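Local coordinates for flagellar hook-associated protein (Burkholderia pseudomallei, PDB 4UT1) that probably serves as a structural junction protein of the bacterial flagellum, joining the hook to the filament, at residues A[252-255]-A[260-263]; A[246-251]-A[277-282]; A[163-168]-A[294-299]. All coordinates share one frame; numbering follows the deposited sequence.

Contact 1 of 3, residues A[252-255]-A[260-263]; sequences ASPS and LTIV. With EDO (1,2-ethanediol), chain O.
T261 packs against S253, and L260 against A252, where strand 244-252 runs out and strand 260-265 sets in. T261 loses the most surface. Its CB points at the other segment, and the methyl T261 CG2 lies 3.5 Å from S253 CA. The two CB atoms of S253 and T261 are 3.7 Å apart. T261 CG2 also meets the ring of P254 at CD, with the two side chains crossing at about a right angle.

The T261 hydroxyl takes another course. With OG1 anti to the backbone N (chi1 -175°), CG2 is left to face S253. OG1 hydrogen-bonds D281. An ethanediol, probably from the crystallisation liquor, sits against OG1 too, but its modelled distance is too short to be trusted.

L260 and A252 form an antiparallel non-hydrogen-bonded pair, with CA atoms 4.4 Å apart. Their side chains diverge, yet the end of L260 turns back. L260 CD2 comes over the backbone of A252, 3.8 Å from A252 N.

S253 does not use its OG across the contact. That hydroxyl bonds to the D256 carbonyl oxygen, inside the connection between the two segments. Between the segments the contact is apolar. Carbon atoms make nearly all of it at the loop end of the beta hairpin, while the hydroxyls of S253 and T261 find their polar partners, D256 and D281, outside the two segments.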
loop_
_atom_site.group_PDB
_atom_site.type_symbol
_atom_site.label_atom_id
_atom_site.label_comp_id
_atom_site.label_asym_id
_atom_site.label_seq_id
_atom_site.Cartn_x
_atom_site.Cartn_y
_atom_site.Cartn_z
ATOM N N ALA A 252 -19.917 0.653 14.181
ATOM C CA ALA A 252 -18.916 0.209 13.203
ATOM C C ALA A 252 -19.375 0.642 11.818
ATOM O O ALA A 252 -20.555 0.482 11.468
ATOM C CB ALA A 252 -18.723 -1.296 13.272
ATOM N N SER A 253 -18.474 1.233 11.041
ATOM C CA SER A 253 -18.856 1.691 9.706
ATOM C C SER A 253 -19.169 0.492 8.815
ATOM O O SER A 253 -18.560 -0.569 8.940
ATOM C CB SER A 253 -17.763 2.561 9.086
ATOM O OG SER A 253 -16.816 1.765 8.411
ATOM N N PRO A 254 -20.148 0.653 7.918
ATOM C CA PRO A 254 -20.592 -0.458 7.070
ATOM C C PRO A 254 -19.521 -0.876 6.055
ATOM O O PRO A 254 -19.599 -1.975 5.515
ATOM C CB PRO A 254 -21.841 0.097 6.366
ATOM C CG PRO A 254 -21.712 1.588 6.432
ATOM C CD PRO A 254 -20.871 1.908 7.661
ATOM N N SER A 255 -18.527 -0.024 5.821
ATOM C CA SER A 255 -17.488 -0.350 4.837
ATOM C C SER A 255 -16.157 -0.766 5.471
ATOM O O SER A 255 -15.271 -1.307 4.800
ATOM C CB SER A 255 -17.273 0.834 3.889
ATOM O OG SER A 255 -16.735 1.957 4.556
ATOM N N LEU A 260 -15.220 3.474 13.285
ATOM C CA LEU A 260 -16.562 3.904 13.647
ATOM C C LEU A 260 -17.055 5.026 12.758
ATOM O O LEU A 260 -16.276 5.860 12.292
ATOM C CB LEU A 260 -16.612 4.370 15.109
ATOM C CG LEU A 260 -16.164 3.370 16.162
ATOM C CD1 LEU A 260 -16.390 3.960 17.556
ATOM C CD2 LEU A 260 -16.885 2.046 15.999
ATOM N N THR A 261 -18.368 5.058 12.551
ATOM C CA THR A 261 -18.978 6.118 11.777
ATOM C C THR A 261 -20.110 6.693 12.630
ATOM O O THR A 261 -20.454 6.128 13.669
ATOM C CB THR A 261 -19.499 5.603 10.418
ATOM O OG1 THR A 261 -19.997 6.701 9.644
ATOM C CG2 THR A 261 -20.609 4.578 10.616
ATOM N N ILE A 262 -20.657 7.828 12.215
ATOM C CA ILE A 262 -21.738 8.465 12.960
ATOM C C ILE A 262 -23.101 8.107 12.359
ATOM O O ILE A 262 -23.266 8.059 11.137
ATOM C CB ILE A 262 -21.573 9.990 12.972
ATOM C CG1 ILE A 262 -20.127 10.366 13.318
ATOM C CG2 ILE A 262 -22.564 10.627 13.928
ATOM C CD1 ILE A 262 -19.667 9.841 14.647
ATOM N N VAL A 263 -24.075 7.838 13.219
ATOM C CA VAL A 263 -25.420 7.573 12.761
ATOM C C VAL A 263 -26.393 8.373 13.596
ATOM O O VAL A 263 -26.064 8.824 14.704
ATOM C CB VAL A 263 -25.788 6.069 12.849
ATOM C CG1 VAL A 263 -24.798 5.233 12.052
ATOM C CG2 VAL A 263 -25.842 5.601 14.303
HETATM C C1 EDO O . -22.179 6.105 5.739
HETATM O O1 EDO O . -22.175 4.701 5.465
HETATM C C2 EDO O . -21.028 6.409 6.688
HETATM O O2 EDO O . -21.559 6.848 7.948
#

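Contact 2 of 3, residues A[246-251]-A[277-282]; sequences YQLATV and QYLPDV. With EDO (1,2-ethanediol), chain O.
L248 and L279 meet through single methyl groups, with L248 CD2 4.2 Å from L279 CD1. Their side chains cross at about a right angle. With CG beside the backbone N (chi1 -56°), the branch end of L248, CD2, reaches L279 although CB does not point there. This is the better packed part of the contact. L248 is buried, and V173 and I176 of helix 134-193 close around it, as does L239 of the neighbouring strand.

The other part is looser and nearer solvent. V251 CG2 touches Y278 CE1 at 4.2 Å. It approaches the ring obliquely, and again the side chains cross at about a right angle. V251 is partly exposed and Y278 exposed. An ethanediol, probably from the crystallisation liquor, lies by the tyrosine, with its C1 3.6 Å from Y278 CB. The ethanediol O2 is modelled 2.5 Å from L279 O, very short for a hydrogen bond, so the detail is doubtful.

The two backbones do not pair. L248 CA and Q277 CA are 9.4 Å apart, because strand 260-265 runs between them. V263 of that middle strand touches both V251 and Y278. Contacts of this kind are made by next-but-one strands of an antiparallel meander. Here 244-252, 260-265 and 277-278 follow one another in the same order in chain and sheet.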
loop_
_atom_site.group_PDB
_atom_site.type_symbol
_atom_site.label_atom_id
_atom_site.label_comp_id
_atom_site.label_asym_id
_atom_site.label_seq_id
_atom_site.Cartn_x
_atom_site.Cartn_y
_atom_site.Cartn_z
ATOM N N TYR A 246 -32.486 15.035 18.881
ATOM C CA TYR A 246 -32.151 13.799 18.192
ATOM C C TYR A 246 -30.824 13.247 18.713
ATOM O O TYR A 246 -29.871 13.996 18.902
ATOM C CB TYR A 246 -32.046 14.024 16.681
ATOM C CG TYR A 246 -33.341 14.300 15.946
ATOM C CD1 TYR A 246 -34.038 15.483 16.141
ATOM C CD2 TYR A 246 -33.843 13.390 15.017
ATOM C CE1 TYR A 246 -35.211 15.743 15.462
ATOM C CE2 TYR A 246 -35.018 13.644 14.328
ATOM C CZ TYR A 246 -35.695 14.825 14.553
ATOM O OH TYR A 246 -36.861 15.096 13.874
ATOM N N GLN A 247 -30.764 11.939 18.928
ATOM C CA GLN A 247 -29.557 11.297 19.427
ATOM C C GLN A 247 -28.676 10.780 18.301
ATOM O O GLN A 247 -29.151 10.095 17.415
ATOM C CB GLN A 247 -29.913 10.134 20.350
ATOM C CG GLN A 247 -29.999 10.511 21.813
ATOM C CD GLN A 247 -29.479 9.408 22.713
ATOM O OE1 GLN A 247 -28.781 9.667 23.700
ATOM N NE2 GLN A 247 -29.810 8.165 22.373
ATOM N N LEU A 248 -27.392 11.108 18.348
ATOM C CA LEU A 248 -26.432 10.498 17.441
ATOM C C LEU A 248 -25.802 9.308 18.141
ATOM O O LEU A 248 -25.802 9.231 19.375
ATOM C CB LEU A 248 -25.352 11.498 17.018
ATOM C CG LEU A 248 -25.851 12.797 16.380
ATOM C CD1 LEU A 248 -24.696 13.730 16.098
ATOM C CD2 LEU A 248 -26.671 12.519 15.096
ATOM N N ALA A 249 -25.262 8.379 17.359
ATOM C CA ALA A 249 -24.475 7.298 17.927
ATOM C C ALA A 249 -23.280 6.993 17.035
ATOM O O ALA A 249 -23.265 7.350 15.853
ATOM C CB ALA A 249 -25.327 6.055 18.121
ATOM N N THR A 250 -22.272 6.346 17.605
ATOM C CA THR A 250 -21.228 5.748 16.790
ATOM C C THR A 250 -21.510 4.254 16.679
ATOM O O THR A 250 -21.932 3.608 17.643
ATOM C CB THR A 250 -19.807 5.963 17.364
ATOM O OG1 THR A 250 -19.733 5.442 18.693
ATOM C CG2 THR A 250 -19.418 7.437 17.374
ATOM N N VAL A 251 -21.292 3.716 15.487
ATOM C CA VAL A 251 -21.368 2.287 15.255
ATOM C C VAL A 251 -20.247 1.932 14.271
ATOM O O VAL A 251 -19.687 2.816 13.622
ATOM C CB VAL A 251 -22.734 1.865 14.680
ATOM C CG1 VAL A 251 -23.854 2.268 15.629
ATOM C CG2 VAL A 251 -22.942 2.509 13.331
ATOM N N GLN A 277 -29.855 5.680 10.717
ATOM C CA GLN A 277 -29.468 6.428 9.532
ATOM C C GLN A 277 -27.966 6.622 9.489
ATOM O O GLN A 277 -27.385 7.199 10.408
ATOM C CB GLN A 277 -30.153 7.791 9.496
ATOM C CG GLN A 277 -31.626 7.728 9.210
ATOM C CD GLN A 277 -31.954 6.770 8.077
ATOM O OE1 GLN A 277 -32.659 5.786 8.286
ATOM N NE2 GLN A 277 -31.433 7.042 6.880
ATOM N N TYR A 278 -27.340 6.145 8.422
ATOM C CA TYR A 278 -25.900 6.311 8.255
ATOM C C TYR A 278 -25.559 7.669 7.668
ATOM O O TYR A 278 -25.778 7.898 6.480
ATOM C CB TYR A 278 -25.319 5.250 7.333
ATOM C CG TYR A 278 -25.245 3.848 7.875
ATOM C CD1 TYR A 278 -24.398 3.526 8.926
ATOM C CD2 TYR A 278 -25.976 2.827 7.281
ATOM C CE1 TYR A 278 -24.313 2.225 9.401
ATOM C CE2 TYR A 278 -25.896 1.530 7.738
ATOM C CZ TYR A 278 -25.068 1.232 8.797
ATOM O OH TYR A 278 -25.008 -0.071 9.240
ATOM N N LEU A 279 -24.980 8.549 8.473
ATOM C CA LEU A 279 -24.514 9.834 7.970
ATOM C C LEU A 279 -23.122 9.693 7.338
ATOM O O LEU A 279 -22.174 9.269 8.003
ATOM C CB LEU A 279 -24.482 10.864 9.096
ATOM C CG LEU A 279 -25.673 10.861 10.057
ATOM C CD1 LEU A 279 -25.494 11.925 11.119
ATOM C CD2 LEU A 279 -26.985 11.065 9.309
ATOM N N PRO A 280 -22.991 10.050 6.051
ATOM C CA PRO A 280 -21.716 9.933 5.328
ATOM C C PRO A 280 -20.610 10.751 5.988
ATOM O O PRO A 280 -20.861 11.905 6.329
ATOM C CB PRO A 280 -22.041 10.495 3.941
ATOM C CG PRO A 280 -23.540 10.427 3.834
ATOM C CD PRO A 280 -24.056 10.638 5.218
ATOM N N ASP A 281 -19.422 10.174 6.162
ATOM C CA ASP A 281 -18.302 10.895 6.781
ATOM C C ASP A 281 -18.098 12.268 6.142
ATOM O O ASP A 281 -17.885 13.266 6.831
ATOM C CB ASP A 281 -17.000 10.088 6.678
ATOM C CG ASP A 281 -16.991 8.868 7.579
ATOM O OD1 ASP A 281 -18.018 8.573 8.221
ATOM O OD2 ASP A 281 -15.952 8.188 7.632
ATOM N N VAL A 282 -18.178 12.307 4.817
ATOM C CA VAL A 282 -17.898 13.527 4.076
ATOM C C VAL A 282 -18.911 14.645 4.361
ATOM O O VAL A 282 -18.606 15.821 4.176
ATOM C CB VAL A 282 -17.859 13.245 2.561
ATOM C CG1 VAL A 282 -19.240 12.799 2.062
ATOM C CG2 VAL A 282 -17.369 14.467 1.803
HETATM C C1 EDO O . -22.179 6.105 5.739
HETATM O O1 EDO O . -22.175 4.701 5.465
HETATM C C2 EDO O . -21.028 6.409 6.688
HETATM O O2 EDO O . -21.559 6.848 7.948
#

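Contact 3 of 3, residues A[163-168]-A[294-299]; sequences QSVNSQ and AFRSQT
V165 makes the apolar part of the contact, one methyl to each of two neighbours on the facing helix. V165 CG2 comes in at the edge of the F295 ring, near the ring plane, 3.9 Å from F295 CD2. V165 CG1 lies 4.1 Å from R296 CD, against the aliphatic part of the arginine. F295 also reaches Y95 and L98 of helix 80-106, so its ring sits among three helices.

The segments belong to the long helices 134-193 and 287-322. The axes of segments 163-168 and 294-299 come within 10.9 Å and run roughly antiparallel, at 151°. This is side-by-side packing within the helical domain of FlgK. A wider pi-type turn at 296-299 interrupts the regular pitch of the second helix.

The polar part is mediated by water. N166 OD1 and R296 NH1 are 3.8 Å apart, and one water joins them. The water donates to N166 OD1 at 2.7 Å and accepts from R296 NH1 at 3.0 Å. Both OD1 and the water lie at the guanidinium edge, near its plane, while the N166 amide plane is turned 75° from the guanidinium of R296. The bend of R296 at chi3 (67°) brings its guanidinium to this side. L260 supplies a direct partner to each, its N to N166 OD1 and its O to R296 NH1. R296 NH2 pairs with D281 in a salt bridge.

Within the first helix, N166 ND2 donates to Q163 OE1 at 3.0 Å.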
loop_
_atom_site.group_PDB
_atom_site.type_symbol
_atom_site.label_atom_id
_atom_site.label_comp_id
_atom_site.label_asym_id
_atom_site.label_seq_id
_atom_site.Cartn_x
_atom_site.Cartn_y
_atom_site.Cartn_z
ATOM N N GLN A 163 -7.665 3.705 16.452
ATOM C CA GLN A 163 -8.575 3.441 17.565
ATOM C C GLN A 163 -8.772 4.683 18.434
ATOM O O GLN A 163 -9.865 4.901 18.962
ATOM C CB GLN A 163 -8.079 2.270 18.407
ATOM C CG GLN A 163 -8.885 2.054 19.677
ATOM C CD GLN A 163 -10.359 1.869 19.410
ATOM O OE1 GLN A 163 -10.760 1.428 18.325
ATOM N NE2 GLN A 163 -11.186 2.201 20.402
ATOM N N SER A 164 -7.717 5.484 18.592
ATOM C CA SER A 164 -7.836 6.769 19.273
ATOM C C SER A 164 -8.899 7.626 18.589
ATOM O O SER A 164 -9.739 8.238 19.255
ATOM C CB SER A 164 -6.486 7.495 19.306
ATOM O OG SER A 164 -6.594 8.720 20.007
ATOM N N VAL A 165 -8.908 7.638 17.260
ATOM C CA VAL A 165 -9.965 8.347 16.544
ATOM C C VAL A 165 -11.353 7.768 16.889
ATOM O O VAL A 165 -12.291 8.519 17.188
ATOM C CB VAL A 165 -9.721 8.314 15.017
ATOM C CG1 VAL A 165 -10.971 8.795 14.264
ATOM C CG2 VAL A 165 -8.512 9.180 14.684
ATOM N N ASN A 166 -11.476 6.443 16.897
ATOM C CA ASN A 166 -12.730 5.800 17.301
ATOM C C ASN A 166 -13.237 6.282 18.651
ATOM O O ASN A 166 -14.397 6.685 18.794
ATOM C CB ASN A 166 -12.560 4.285 17.351
ATOM C CG ASN A 166 -12.583 3.660 15.970
ATOM O OD1 ASN A 166 -13.051 4.284 15.020
ATOM N ND2 ASN A 166 -12.093 2.428 15.856
ATOM N N SER A 167 -12.365 6.234 19.651
ATOM C CA SER A 167 -12.762 6.655 20.994
ATOM C C SER A 167 -13.167 8.119 21.038
ATOM O O SER A 167 -14.150 8.481 21.701
ATOM C CB SER A 167 -11.640 6.378 21.986
ATOM O OG SER A 167 -11.592 4.990 22.265
ATOM N N GLN A 168 -12.435 8.959 20.322
ATOM C CA GLN A 168 -12.746 10.384 20.313
ATOM C C GLN A 168 -14.047 10.689 19.586
ATOM O O GLN A 168 -14.802 11.581 20.005
ATOM C CB GLN A 168 -11.597 11.176 19.698
ATOM C CG GLN A 168 -10.391 11.267 20.637
ATOM C CD GLN A 168 -9.242 12.037 20.036
ATOM O OE1 GLN A 168 -8.150 11.502 19.870
ATOM N NE2 GLN A 168 -9.474 13.297 19.711
ATOM N N ALA A 294 -11.665 13.970 8.831
ATOM C CA ALA A 294 -10.738 14.397 7.774
ATOM C C ALA A 294 -9.325 13.833 7.977
ATOM O O ALA A 294 -8.667 13.425 7.019
ATOM C CB ALA A 294 -10.688 15.913 7.694
ATOM N N PHE A 295 -8.860 13.827 9.223
ATOM C CA PHE A 295 -7.564 13.242 9.551
ATOM C C PHE A 295 -7.530 11.774 9.156
ATOM O O PHE A 295 -6.574 11.310 8.533
ATOM C CB PHE A 295 -7.257 13.396 11.053
ATOM C CG PHE A 295 -6.091 12.564 11.530
ATOM C CD1 PHE A 295 -4.793 12.907 11.195
ATOM C CD2 PHE A 295 -6.297 11.437 12.323
ATOM C CE1 PHE A 295 -3.727 12.143 11.633
ATOM C CE2 PHE A 295 -5.231 10.666 12.761
ATOM C CZ PHE A 295 -3.942 11.021 12.411
ATOM N N ARG A 296 -8.588 11.049 9.502
ATOM C CA ARG A 296 -8.658 9.623 9.206
ATOM C C ARG A 296 -8.614 9.324 7.701
ATOM O O ARG A 296 -7.789 8.532 7.250
ATOM C CB ARG A 296 -9.932 9.016 9.813
ATOM C CG ARG A 296 -9.945 7.489 9.788
ATOM C CD ARG A 296 -11.067 6.910 10.628
ATOM N NE ARG A 296 -12.381 7.199 10.078
ATOM C CZ ARG A 296 -13.524 6.905 10.691
ATOM N NH1 ARG A 296 -13.498 6.313 11.873
ATOM N NH2 ARG A 296 -14.688 7.199 10.118
ATOM N N SER A 297 -9.490 9.964 6.932
ATOM C CA SER A 297 -9.614 9.641 5.505
ATOM C C SER A 297 -8.540 10.294 4.629
ATOM O O SER A 297 -8.224 9.778 3.556
ATOM C CB SER A 297 -11.005 10.038 4.983
ATOM O OG SER A 297 -11.202 11.441 5.081
ATOM N N GLN A 298 -7.976 11.419 5.063
ATOM C CA GLN A 298 -7.073 12.156 4.178
ATOM C C GLN A 298 -5.601 12.019 4.553
ATOM O O GLN A 298 -4.719 12.242 3.719
ATOM C CB GLN A 298 -7.469 13.632 4.131
ATOM C CG GLN A 298 -8.919 13.856 3.662
ATOM C CD GLN A 298 -9.185 13.319 2.271
ATOM O OE1 GLN A 298 -9.918 12.339 2.093
ATOM N NE2 GLN A 298 -8.596 13.958 1.272
ATOM N N THR A 299 -5.327 11.627 5.789
ATOM C CA THR A 299 -3.943 11.505 6.239
ATOM C C THR A 299 -3.633 10.104 6.755
ATOM O O THR A 299 -2.731 9.436 6.246
ATOM C CB THR A 299 -3.612 12.550 7.348
ATOM O OG1 THR A 299 -3.583 13.866 6.779
ATOM C CG2 THR A 299 -2.262 12.260 7.998
HETATM O O HOH W 1 -11.166 5.220 13.335
#

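How the contacts relate
Contacts 1 and 2 share one antiparallel sheet, with centres about 7 Å apart. Strand 260-265 of contact 1 fills the gap between the two segments of contact 2. Its T261 N and V263 N each lie 2.8 Å from a carbonyl oxygen, V251 O and A249 O respectively. The ethanediol borders both contacts. Contact 3 lies between helices 134-193 and 287-322, the first of which packs against this sheet, about 12 Å from contact 1 and 15 Å from contact 2, centre to centre. R296 ties it to both: R296 NH1 is 2.8 Å from L260 O, and R296 NH2 is 3.0 Å from D281 OD2. Along the chain, contact 1 is nested within contact 2, and contact 2 within contact 3.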